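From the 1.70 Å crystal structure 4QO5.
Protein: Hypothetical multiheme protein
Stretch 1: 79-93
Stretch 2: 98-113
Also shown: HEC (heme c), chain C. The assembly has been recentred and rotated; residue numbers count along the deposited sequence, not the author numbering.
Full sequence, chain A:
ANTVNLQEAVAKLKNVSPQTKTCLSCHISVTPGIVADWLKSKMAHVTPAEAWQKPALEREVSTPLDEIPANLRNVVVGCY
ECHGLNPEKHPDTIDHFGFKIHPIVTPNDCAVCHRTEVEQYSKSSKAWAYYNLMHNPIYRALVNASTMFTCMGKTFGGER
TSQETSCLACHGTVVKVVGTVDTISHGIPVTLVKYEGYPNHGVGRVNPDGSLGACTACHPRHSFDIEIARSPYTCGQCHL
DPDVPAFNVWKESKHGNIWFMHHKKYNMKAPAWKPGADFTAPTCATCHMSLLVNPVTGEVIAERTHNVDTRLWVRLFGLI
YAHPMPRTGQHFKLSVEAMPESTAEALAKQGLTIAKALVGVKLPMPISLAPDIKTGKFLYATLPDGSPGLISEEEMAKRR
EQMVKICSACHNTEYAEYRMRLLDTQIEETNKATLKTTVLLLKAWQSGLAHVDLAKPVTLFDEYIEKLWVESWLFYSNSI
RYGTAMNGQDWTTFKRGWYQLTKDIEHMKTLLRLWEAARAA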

ATOM      1  N   CYS A  79     -34.437 -12.527   7.171  1.00 20.40           N
ATOM      2  CA  CYS A  79     -34.192 -11.727   8.370  1.00 21.50           C
ATOM      3  C   CYS A  79     -34.652 -12.446   9.647  1.00 19.71           C
ATOM      4  O   CYS A  79     -33.948 -12.468  10.650  1.00 20.33           O
ATOM      5  CB  CYS A  79     -34.954 -10.395   8.274  1.00 25.81           C
ATOM      6  SG  CYS A  79     -35.123  -9.696   6.580  1.00 23.18           S
ATOM      7  N   TYR A  80     -35.843 -13.024   9.606  1.00 17.53           N
ATOM      8  CA  TYR A  80     -36.377 -13.660  10.805  1.00 21.44           C
ATOM      9  C   TYR A  80     -35.686 -14.991  11.095  1.00 26.72           C
ATOM     10  O   TYR A  80     -35.525 -15.376  12.256  1.00 21.32           O
ATOM     11  CB  TYR A  80     -37.885 -13.848  10.688  1.00 21.57           C
ATOM     12  CG  TYR A  80     -38.470 -14.518  11.916  1.00 21.84           C
ATOM     13  CD1 TYR A  80     -38.693 -13.788  13.074  1.00 25.62           C
ATOM     14  CD2 TYR A  80     -38.761 -15.878  11.918  1.00 28.02           C
ATOM     15  CE1 TYR A  80     -39.217 -14.389  14.208  1.00 33.50           C
ATOM     16  CE2 TYR A  80     -39.286 -16.489  13.053  1.00 30.81           C
ATOM     17  CZ  TYR A  80     -39.508 -15.732  14.188  1.00 34.36           C
ATOM     18  OH  TYR A  80     -40.021 -16.313  15.326  1.00 38.82           O
ATOM     19  N   GLU A  81     -35.251 -15.678  10.040  1.00 26.93           N
ATOM     20  CA  GLU A  81     -34.646 -16.993  10.203  1.00 23.07           C
ATOM     21  C   GLU A  81     -33.359 -16.899  11.020  1.00 28.22           C
ATOM     22  O   GLU A  81     -33.102 -17.751  11.859  1.00 35.51           O
ATOM     23  CB  GLU A  81     -34.412 -17.681   8.851  1.00 21.92           C
ATOM     24  CG  GLU A  81     -35.694 -18.193   8.183  1.00 23.58           C
ATOM     25  CD  GLU A  81     -36.741 -17.099   7.945  1.00 26.99           C
ATOM     26  OE1 GLU A  81     -37.867 -17.211   8.489  1.00 29.57           O
ATOM     27  OE2 GLU A  81     -36.450 -16.127   7.210  1.00 27.49           O
ATOM     28  N   CYS A  82     -32.569 -15.852  10.808  1.00 21.49           N
ATOM     29  CA  CYS A  82     -31.388 -15.606  11.657  1.00 18.86           C
ATOM     30  C   CYS A  82     -31.669 -14.853  12.956  1.00 23.21           C
ATOM     31  O   CYS A  82     -31.303 -15.306  14.037  1.00 25.51           O
ATOM     32  CB  CYS A  82     -30.302 -14.878  10.874  1.00 19.00           C
ATOM     33  SG  CYS A  82     -29.568 -16.008   9.696  1.00 22.74           S
ATOM     34  N   HIS A  83     -32.295 -13.688  12.846  1.00 17.47           N
ATOM     35  CA  HIS A  83     -32.419 -12.805  13.989  1.00 20.61           C
ATOM     36  C   HIS A  83     -33.453 -13.262  15.000  1.00 23.09           C
ATOM     37  O   HIS A  83     -33.484 -12.756  16.112  1.00 22.93           O
ATOM     38  CB  HIS A  83     -32.733 -11.376  13.538  1.00 21.64           C
ATOM     39  CG  HIS A  83     -31.567 -10.701  12.904  1.00 18.27           C
ATOM     40  ND1 HIS A  83     -30.540 -10.147  13.643  1.00 18.63           N
ATOM     41  CD2 HIS A  83     -31.233 -10.521  11.606  1.00 18.56           C
ATOM     42  CE1 HIS A  83     -29.635  -9.636  12.827  1.00 16.51           C
ATOM     43  NE2 HIS A  83     -30.045  -9.845  11.596  1.00 15.26           N
ATOM     44  N   GLY A  84     -34.294 -14.212  14.611  1.00 23.70           N
ATOM     45  CA  GLY A  84     -35.301 -14.734  15.528  1.00 23.59           C
ATOM     46  C   GLY A  84     -34.916 -16.064  16.156  1.00 23.59           C
ATOM     47  O   GLY A  84     -35.702 -16.643  16.907  1.00 23.76           O
ATOM     48  N   LEU A  85     -33.722 -16.562  15.852  1.00 25.65           N
ATOM     49  CA  LEU A  85     -33.290 -17.875  16.361  1.00 29.47           C
ATOM     50  C   LEU A  85     -33.036 -17.932  17.860  1.00 28.27           C
ATOM     51  O   LEU A  85     -32.310 -17.100  18.399  1.00 27.32           O
ATOM     52  CB  LEU A  85     -32.009 -18.324  15.651  1.00 27.62           C
ATOM     53  CG  LEU A  85     -32.163 -19.085  14.348  1.00 33.82           C
ATOM     54  CD1 LEU A  85     -30.785 -19.265  13.680  1.00 31.94           C
ATOM     55  CD2 LEU A  85     -32.857 -20.415  14.566  1.00 36.74           C
ATOM     56  N   ASN A  86     -33.615 -18.936  18.521  1.00 30.08           N
ATOM     57  CA  ASN A  86     -33.315 -19.223  19.922  1.00 32.48           C
ATOM     58  C   ASN A  86     -33.342 -17.989  20.835  1.00 28.81           C
ATOM     59  O   ASN A  86     -32.345 -17.687  21.502  1.00 26.68           O
ATOM     60  CB  ASN A  86     -31.945 -19.909  20.003  1.00 31.57           C
ATOM     61  CG  ASN A  86     -31.933 -21.274  19.319  1.00 36.20           C
ATOM     62  OD1 ASN A  86     -32.957 -21.956  19.257  1.00 40.69           O
ATOM     63  ND2 ASN A  86     -30.776 -21.681  18.819  1.00 33.66           N
ATOM     64  N   PRO A  87     -34.473 -17.264  20.855  1.00 28.54           N
ATOM     65  CA  PRO A  87     -34.556 -15.989  21.581  1.00 30.02           C
ATOM     66  C   PRO A  87     -34.060 -16.093  23.018  1.00 33.85           C
ATOM     67  O   PRO A  87     -33.357 -15.196  23.490  1.00 32.11           O
ATOM     68  CB  PRO A  87     -36.055 -15.672  21.595  1.00 33.53           C
ATOM     69  CG  PRO A  87     -36.658 -16.510  20.543  1.00 39.18           C
ATOM     70  CD  PRO A  87     -35.776 -17.691  20.316  1.00 33.67           C
ATOM     71  N   GLU A  88     -34.411 -17.187  23.689  1.00 31.68           N
ATOM     72  CA  GLU A  88     -34.118 -17.367  25.108  1.00 34.12           C
ATOM     73  C   GLU A  88     -32.617 -17.460  25.412  1.00 35.93           C
ATOM     74  O   GLU A  88     -32.198 -17.237  26.546  1.00 33.98           O
ATOM     75  CB  GLU A  88     -34.853 -18.607  25.644  1.00 39.61           C
ATOM     76  CG  GLU A  88     -34.261 -19.957  25.200  1.00 44.46           C
ATOM     77  CD  GLU A  88     -34.514 -20.298  23.726  1.00 48.24           C
ATOM     78  OE1 GLU A  88     -35.291 -19.585  23.059  1.00 47.44           O
ATOM     79  OE2 GLU A  88     -33.928 -21.285  23.230  1.00 51.44           O
ATOM     80  N   LYS A  89     -31.811 -17.784  24.401  1.00 29.06           N
ATOM     81  CA  LYS A  89     -30.364 -17.892  24.577  1.00 29.98           C
ATOM     82  C   LYS A  89     -29.611 -16.580  24.348  1.00 33.62           C
ATOM     83  O   LYS A  89     -28.402 -16.505  24.571  1.00 35.20           O
ATOM     84  CB  LYS A  89     -29.794 -18.952  23.629  1.00 29.04           C
ATOM     85  CG  LYS A  89     -30.390 -20.336  23.819  1.00 36.39           C
ATOM     86  CD  LYS A  89     -29.795 -21.320  22.819  1.00 41.81           C
ATOM     87  CE  LYS A  89     -30.363 -22.728  23.006  1.00 52.56           C
ATOM     88  NZ  LYS A  89     -29.893 -23.656  21.931  1.00 56.26           N
ATOM     89  N   HIS A  90     -30.314 -15.550  23.892  1.00 29.56           N
ATOM     90  CA  HIS A  90     -29.657 -14.290  23.582  1.00 25.99           C
ATOM     91  C   HIS A  90     -30.134 -13.180  24.509  1.00 25.00           C
ATOM     92  O   HIS A  90     -31.296 -12.810  24.465  1.00 31.59           O
ATOM     93  CB  HIS A  90     -29.925 -13.901  22.131  1.00 25.12           C
ATOM     94  CG  HIS A  90     -29.334 -14.849  21.133  1.00 27.17           C
ATOM     95  ND1 HIS A  90     -28.045 -14.725  20.664  1.00 28.99           N
ATOM     96  CD2 HIS A  90     -29.859 -15.934  20.512  1.00 26.57           C
ATOM     97  CE1 HIS A  90     -27.803 -15.685  19.787  1.00 28.39           C
ATOM     98  NE2 HIS A  90     -28.888 -16.430  19.676  1.00 29.23           N
ATOM     99  N   PRO A  91     -29.227 -12.655  25.350  1.00 29.03           N
ATOM    100  CA  PRO A  91     -29.492 -11.534  26.262  1.00 33.39           C
ATOM    101  C   PRO A  91     -29.864 -10.248  25.518  1.00 33.68           C
ATOM    102  O   PRO A  91     -30.465  -9.361  26.127  1.00 29.16           O
ATOM    103  CB  PRO A  91     -28.152 -11.346  26.980  1.00 33.39           C
ATOM    104  CG  PRO A  91     -27.497 -12.699  26.909  1.00 38.15           C
ATOM    105  CD  PRO A  91     -27.883 -13.224  25.556  1.00 29.88           C
ATOM    106  N   ASP A  92     -29.497 -10.144  24.244  1.00 29.44           N
ATOM    107  CA  ASP A  92     -29.872  -8.973  23.447  1.00 28.16           C
ATOM    108  C   ASP A  92     -31.177  -9.192  22.683  1.00 27.56           C
ATOM    109  O   ASP A  92     -31.497  -8.445  21.755  1.00 29.19           O
ATOM    110  CB  ASP A  92     -28.734  -8.499  22.521  1.00 26.05           C
ATOM    111  CG  ASP A  92     -28.216  -9.586  21.586  1.00 29.79           C
ATOM    112  OD1 ASP A  92     -28.368 -10.788  21.897  1.00 26.87           O
ATOM    113  OD2 ASP A  92     -27.619  -9.223  20.536  1.00 28.05           O
ATOM    114  N   THR A  93     -31.944 -10.200  23.097  1.00 27.37           N
ATOM    115  CA  THR A  93     -33.274 -10.386  22.531  1.00 24.16           C
ATOM    116  C   THR A  93     -34.203  -9.262  22.992  1.00 30.31           C
ATOM    117  O   THR A  93     -34.316  -8.990  24.190  1.00 31.57           O
ATOM    118  CB  THR A  93     -33.874 -11.749  22.914  1.00 29.71           C
ATOM    119  OG1 THR A  93     -33.182 -12.769  22.184  1.00 27.82           O
ATOM    120  CG2 THR A  93     -35.349 -11.802  22.557  1.00 29.03           C
ATOM    121  N   GLY A  98     -43.559  -6.981  17.260  1.00 33.56           N
ATOM    122  CA  GLY A  98     -44.280  -8.226  17.463  1.00 36.84           C
ATOM    123  C   GLY A  98     -43.406  -9.469  17.437  1.00 36.65           C
ATOM    124  O   GLY A  98     -43.873 -10.566  17.731  1.00 36.83           O
ATOM    125  N   PHE A  99     -42.138  -9.295  17.084  1.00 30.43           N
ATOM    126  CA  PHE A  99     -41.197 -10.403  17.003  1.00 28.05           C
ATOM    127  C   PHE A  99     -40.166 -10.321  18.122  1.00 32.72           C
ATOM    128  O   PHE A  99     -39.899  -9.243  18.650  1.00 38.41           O
ATOM    129  CB  PHE A  99     -40.480 -10.363  15.658  1.00 28.71           C
ATOM    130  CG  PHE A  99     -41.410 -10.320  14.482  1.00 29.10           C
ATOM    131  CD1 PHE A  99     -41.677  -9.121  13.838  1.00 29.34           C
ATOM    132  CD2 PHE A  99     -42.003 -11.475  14.014  1.00 31.42           C
ATOM    133  CE1 PHE A  99     -42.531  -9.084  12.748  1.00 36.11           C
ATOM    134  CE2 PHE A  99     -42.853 -11.445  12.931  1.00 31.80           C
ATOM    135  CZ  PHE A  99     -43.119 -10.246  12.297  1.00 34.83           C
ATOM    136  N   LYS A 100     -39.606 -11.464  18.506  1.00 27.99           N
ATOM    137  CA  LYS A 100     -38.525 -11.483  19.487  1.00 25.05           C
ATOM    138  C   LYS A 100     -37.205 -11.668  18.747  1.00 26.10           C
ATOM    139  O   LYS A 100     -36.864 -12.780  18.345  1.00 29.36           O
ATOM    140  CB  LYS A 100     -38.722 -12.617  20.494  1.00 31.76           C
ATOM    141  CG  LYS A 100     -39.896 -12.398  21.437  1.00 39.56           C
ATOM    142  CD  LYS A 100     -40.157 -13.641  22.285  1.00 52.35           C
ATOM    143  CE  LYS A 100     -41.316 -14.459  21.725  1.00 59.67           C
ATOM    144  NZ  LYS A 100     -42.503 -14.459  22.635  1.00 64.22           N
ATOM    145  N   ILE A 101     -36.463 -10.584  18.553  1.00 24.23           N
ATOM    146  CA  ILE A 101     -35.247 -10.674  17.741  1.00 27.90           C
ATOM    147  C   ILE A 101     -34.018 -10.181  18.492  1.00 25.43           C
ATOM    148  O   ILE A 101     -34.128  -9.420  19.445  1.00 26.42           O
ATOM    149  CB  ILE A 101     -35.391  -9.904  16.408  1.00 35.30           C
ATOM    150  CG1 ILE A 101     -35.550  -8.414  16.672  1.00 36.97           C
ATOM    151  CG2 ILE A 101     -36.572 -10.436  15.593  1.00 32.46           C
ATOM    152  CD1 ILE A 101     -34.363  -7.583  16.229  1.00 43.06           C
ATOM    153  N   HIS A 102     -32.845 -10.625  18.058  1.00 23.33           N
ATOM    154  CA  HIS A 102     -31.591 -10.150  18.631  1.00 21.26           C
ATOM    155  C   HIS A 102     -30.707  -9.675  17.486  1.00 20.96           C
ATOM    156  O   HIS A 102     -30.655 -10.320  16.442  1.00 21.69           O
ATOM    157  CB  HIS A 102     -30.882 -11.245  19.441  1.00 22.91           C
ATOM    158  CG  HIS A 102     -30.568 -12.487  18.660  1.00 23.27           C
ATOM    159  ND1 HIS A 102     -31.512 -13.454  18.389  1.00 26.08           N
ATOM    160  CD2 HIS A 102     -29.413 -12.922  18.093  1.00 22.80           C
ATOM    161  CE1 HIS A 102     -30.953 -14.430  17.692  1.00 27.69           C
ATOM    162  NE2 HIS A 102     -29.683 -14.124  17.484  1.00 25.33           N
ATOM    163  N   PRO A 103     -30.025  -8.536  17.677  1.00 21.06           N
ATOM    164  CA  PRO A 103     -29.225  -7.981  16.573  1.00 18.62           C
ATOM    165  C   PRO A 103     -27.962  -8.783  16.293  1.00 26.34           C
ATOM    166  O   PRO A 103     -27.618  -8.935  15.127  1.00 24.93           O
ATOM    167  CB  PRO A 103     -28.854  -6.585  17.077  1.00 22.26           C
ATOM    168  CG  PRO A 103     -29.981  -6.224  18.029  1.00 22.49           C
ATOM    169  CD  PRO A 103     -30.263  -7.538  18.737  1.00 24.09           C
ATOM    170  N   ILE A 104     -27.280  -9.277  17.327  1.00 23.56           N
ATOM    171  CA  ILE A 104     -26.014  -9.949  17.084  1.00 26.22           C
ATOM    172  C   ILE A 104     -26.250 -11.429  16.867  1.00 24.62           C
ATOM    173  O   ILE A 104     -26.460 -12.185  17.824  1.00 21.35           O
ATOM    174  CB  ILE A 104     -24.972  -9.719  18.206  1.00 23.10           C
ATOM    175  CG1 ILE A 104     -24.671  -8.224  18.353  1.00 24.80           C
ATOM    176  CG2 ILE A 104     -23.664 -10.475  17.890  1.00 21.04           C
ATOM    177  CD1 ILE A 104     -23.740  -7.904  19.527  1.00 23.29           C
ATOM    178  N   VAL A 105     -26.258 -11.823  15.597  1.00 20.09           N
ATOM    179  CA  VAL A 105     -26.373 -13.223  15.233  1.00 22.04           C
ATOM    180  C   VAL A 105     -25.002 -13.890  15.409  1.00 23.79           C
ATOM    181  O   VAL A 105     -23.997 -13.423  14.878  1.00 23.33           O
ATOM    182  CB  VAL A 105     -26.926 -13.370  13.797  1.00 20.67           C
ATOM    183  CG1 VAL A 105     -26.925 -14.821  13.345  1.00 20.74           C
ATOM    184  CG2 VAL A 105     -28.322 -12.753  13.691  1.00 19.19           C
ATOM    185  N   THR A 106     -24.961 -14.987  16.162  1.00 21.63           N
ATOM    186  CA  THR A 106     -23.698 -15.511  16.662  1.00 21.58           C
ATOM    187  C   THR A 106     -23.348 -16.853  16.012  1.00 22.41           C
ATOM    188  O   THR A 106     -24.188 -17.435  15.326  1.00 20.09           O
ATOM    189  CB  THR A 106     -23.800 -15.721  18.176  1.00 23.34           C
ATOM    190  OG1 THR A 106     -24.715 -16.790  18.424  1.00 20.79           O
ATOM    191  CG2 THR A 106     -24.275 -14.429  18.869  1.00 22.88           C
ATOM    192  N   PRO A 107     -22.104 -17.335  16.209  1.00 22.56           N
ATOM    193  CA  PRO A 107     -21.737 -18.668  15.694  1.00 23.87           C
ATOM    194  C   PRO A 107     -22.714 -19.763  16.129  1.00 24.12           C
ATOM    195  O   PRO A 107     -23.001 -20.703  15.366  1.00 23.78           O
ATOM    196  CB  PRO A 107     -20.356 -18.908  16.314  1.00 26.61           C
ATOM    197  CG  PRO A 107     -19.766 -17.524  16.405  1.00 20.81           C
ATOM    198  CD  PRO A 107     -20.935 -16.632  16.783  1.00 19.85           C
ATOM    199  N   ASN A 108     -23.255 -19.643  17.333  1.00 23.66           N
ATOM    200  CA  ASN A 108     -24.232 -20.638  17.774  1.00 24.20           C
ATOM    201  C   ASN A 108     -25.533 -20.596  16.969  1.00 26.47           C
ATOM    202  O   ASN A 108     -26.206 -21.616  16.814  1.00 25.03           O
ATOM    203  CB  ASN A 108     -24.483 -20.550  19.281  1.00 26.58           C
ATOM    204  CG  ASN A 108     -23.351 -21.172  20.089  1.00 37.87           C
ATOM    205  OD1 ASN A 108     -22.377 -21.678  19.522  1.00 39.44           O
ATOM    206  ND2 ASN A 108     -23.475 -21.143  21.411  1.00 39.75           N
ATOM    207  N   ASP A 109     -25.876 -19.420  16.442  1.00 24.54           N
ATOM    208  CA  ASP A 109     -27.014 -19.308  15.537  1.00 17.70           C
ATOM    209  C   ASP A 109     -26.675 -19.938  14.178  1.00 20.60           C
ATOM    210  O   ASP A 109     -27.457 -20.721  13.632  1.00 22.11           O
ATOM    211  CB  ASP A 109     -27.389 -17.841  15.325  1.00 18.52           C
ATOM    212  CG  ASP A 109     -27.951 -17.198  16.583  1.00 24.00           C
ATOM    213  OD1 ASP A 109     -28.523 -17.925  17.436  1.00 26.07           O
ATOM    214  OD2 ASP A 109     -27.802 -15.966  16.712  1.00 22.94           O
ATOM    215  N   CYS A 110     -25.526 -19.558  13.624  1.00 20.03           N
ATOM    216  CA  CYS A 110     -25.025 -20.155  12.390  1.00 20.18           C
ATOM    217  C   CYS A 110     -25.000 -21.677  12.485  1.00 20.60           C
ATOM    218  O   CYS A 110     -25.255 -22.370  11.489  1.00 22.77           O
ATOM    219  CB  CYS A 110     -23.602 -19.661  12.085  1.00 17.73           C
ATOM    220  SG  CYS A 110     -23.392 -17.848  12.084  1.00 21.98           S
ATOM    221  N   ALA A 111     -24.691 -22.193  13.673  1.00 20.35           N
ATOM    222  CA  ALA A 111     -24.516 -23.643  13.852  1.00 23.31           C
ATOM    223  C   ALA A 111     -25.799 -24.424  13.641  1.00 22.68           C
ATOM    224  O   ALA A 111     -25.775 -25.648  13.499  1.00 23.37           O
ATOM    225  CB  ALA A 111     -23.943 -23.961  15.221  1.00 21.39           C
ATOM    226  N   VAL A 112     -26.924 -23.715  13.660  1.00 22.67           N
ATOM    227  CA  VAL A 112     -28.221 -24.334  13.446  1.00 25.77           C
ATOM    228  C   VAL A 112     -28.240 -25.052  12.091  1.00 23.69           C
ATOM    229  O   VAL A 112     -28.843 -26.131  11.956  1.00 24.40           O
ATOM    230  CB  VAL A 112     -29.350 -23.287  13.602  1.00 23.19           C
ATOM    231  CG1 VAL A 112     -30.699 -23.832  13.147  1.00 26.10           C
ATOM    232  CG2 VAL A 112     -29.410 -22.839  15.056  1.00 21.92           C
ATOM    233  N   CYS A 113     -27.529 -24.484  11.115  1.00 23.72           N
ATOM    234  CA  CYS A 113     -27.414 -25.085   9.782  1.00 21.85           C
ATOM    235  C   CYS A 113     -25.994 -25.420   9.337  1.00 19.78           C
ATOM    236  O   CYS A 113     -25.821 -26.208   8.427  1.00 20.15           O
ATOM    237  CB  CYS A 113     -28.059 -24.181   8.741  1.00 19.67           C
ATOM    238  SG  CYS A 113     -29.737 -23.958   9.219  1.00 24.64           S
TER
HETATM  239 FE   HEC C 602     -28.921  -9.287   9.916  1.00 18.96          FE
HETATM  240  CHA HEC C 602     -26.896  -7.600  12.124  1.00 15.51           C
HETATM  241  CHB HEC C 602     -31.024  -6.544   9.828  1.00 16.88           C
HETATM  242  CHC HEC C 602     -30.765 -10.887   7.688  1.00 18.45           C
HETATM  243  CHD HEC C 602     -26.939 -12.067  10.234  1.00 17.97           C
HETATM  244  NA  HEC C 602     -28.943  -7.439  10.747  1.00 18.20           N
HETATM  245  C1A HEC C 602     -27.999  -6.951  11.651  1.00 17.55           C
HETATM  246  C2A HEC C 602     -28.371  -5.619  12.051  1.00 17.88           C
HETATM  247  C3A HEC C 602     -29.496  -5.314  11.414  1.00 16.98           C
HETATM  248  C4A HEC C 602     -29.880  -6.440  10.588  1.00 14.47           C
HETATM  249  CMA HEC C 602     -30.260  -3.976  11.522  1.00 18.45           C
HETATM  250  CAA HEC C 602     -27.603  -4.748  13.076  1.00 18.92           C
HETATM  251  CBA HEC C 602     -26.209  -4.332  12.639  1.00 18.44           C
HETATM  252  CGA HEC C 602     -26.357  -3.109  11.785  1.00 23.19           C
HETATM  253  O1A HEC C 602     -25.635  -3.032  10.756  1.00 20.83           O
HETATM  254  O2A HEC C 602     -27.206  -2.236  12.125  1.00 25.76           O
HETATM  255  NB  HEC C 602     -30.563  -8.829   9.070  1.00 20.54           N
HETATM  256  C1B HEC C 602     -31.246  -7.622   9.034  1.00 16.41           C
HETATM  257  C2B HEC C 602     -32.194  -7.630   7.956  1.00 18.06           C
HETATM  258  C3B HEC C 602     -32.029  -8.824   7.368  1.00 16.23           C
HETATM  259  C4B HEC C 602     -31.060  -9.596   8.059  1.00 14.13           C
HETATM  260  CMB HEC C 602     -33.083  -6.407   7.595  1.00 26.16           C
HETATM  261  CAB HEC C 602     -32.570  -9.468   6.106  1.00 31.38           C
HETATM  262  CBB HEC C 602     -32.704  -8.429   4.939  1.00 28.02           C
HETATM  263  NC  HEC C 602     -28.892 -11.122   9.148  1.00 20.18           N
HETATM  264  C1C HEC C 602     -29.771 -11.632   8.231  1.00 16.96           C
HETATM  265  C2C HEC C 602     -29.573 -13.053   8.090  1.00 15.36           C
HETATM  266  C3C HEC C 602     -28.368 -13.270   8.645  1.00 19.60           C
HETATM  267  C4C HEC C 602     -28.024 -12.135   9.416  1.00 17.21           C
HETATM  268  CMC HEC C 602     -30.288 -13.823   6.943  1.00 17.82           C
HETATM  269  CAC HEC C 602     -27.438 -14.499   8.809  1.00 37.28           C
HETATM  270  CBC HEC C 602     -27.341 -15.426   7.565  1.00 21.74           C
HETATM  271  ND  HEC C 602     -27.245  -9.721  10.988  1.00 17.59           N
HETATM  272  C1D HEC C 602     -26.569 -10.937  10.909  1.00 14.54           C
HETATM  273  C2D HEC C 602     -25.353 -10.921  11.681  1.00 15.53           C
HETATM  274  C3D HEC C 602     -25.323  -9.533  12.305  1.00 14.99           C
HETATM  275  C4D HEC C 602     -26.532  -8.878  11.827  1.00 16.51           C
HETATM  276  CMD HEC C 602     -24.380 -12.132  11.761  1.00 19.50           C
HETATM  277  CAD HEC C 602     -24.290  -8.854  13.248  1.00 19.85           C
HETATM  278  CBD HEC C 602     -23.316  -9.774  13.959  1.00 20.25           C
HETATM  279  CGD HEC C 602     -22.087  -9.987  13.091  1.00 24.01           C
HETATM  280  O1D HEC C 602     -21.175 -10.714  13.535  1.00 25.18           O
HETATM  281  O2D HEC C 602     -22.017  -9.428  11.966  1.00 24.70           O
HETATM  282  O   HOH W   1     -38.040 -15.458  17.843  1.00 32.01           O
HETATM  283  O   HOH W   2     -28.565 -20.109  18.782  1.00 33.55           O
HETATM  284  O   HOH W   3     -26.524 -12.342  20.639  1.00 23.78           O
HETATM  285  O   HOH W   4     -34.144 -13.538  19.414  1.00 28.49           O

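The axes of helix 79-83 and strand 99-101 come within 8.7 Å of each other, their N-to-C directions 53° apart. Where the helix ends, the chains draw close: the CA atoms of Gly84 and Ile101 lie 4.6 Å apart, and farther along those of Thr93 and His102 lie 4.3 Å apart. A single backbone-to-backbone hydrogen bond crosses the contact, from His102 N to His83 O (3.0 Å). Gly84 suits its tight position, since a CB here would lie 2.7 Å from Tyr80 CE1. Its carbonyl is joined to the strand by water 1, which donates to both Gly84 O and Lys100 O.

His83 ties this junction to heme c. Its NE2 binds the iron, HEC FE, at 2.1 Å, while its ND1 donates to His102 O at 2.8 Å and 169°. Imidazole suits both tasks, with one nitrogen for the metal and the other to fix the ring's orientation. Val105 CG2 covers one face of that ring, 3.6 Å from its centroid, as a compact apolar branch can. Cys79 and Cys82, from the same helix, are bonded covalently to the heme.

A second polar cluster centres on Asp109. The His90 and His102 rings stack face to face, centroids 3.5 Å apart and planes at 10°, yet their NE2 atoms do not hydrogen-bond each other. Instead the carboxylate receives both: His90 NE2 donates to Asp109 OD1 and His102 NE2 to Asp109 OD2, each at 2.7 Å. Two acceptor oxygens thus serve two buried donors, and OD2 also accepts from Thr106 N (3.1 Å).

Asp92 plays a similar accepting role: its OD2 takes the hydrogen bond from Ile104 N (3.2 Å), while water 3 links its OD1 to Ile104 O. Apolar contacts complete the packing, with Leu85 CD1 lying 4.1 Å from Val112 CG2.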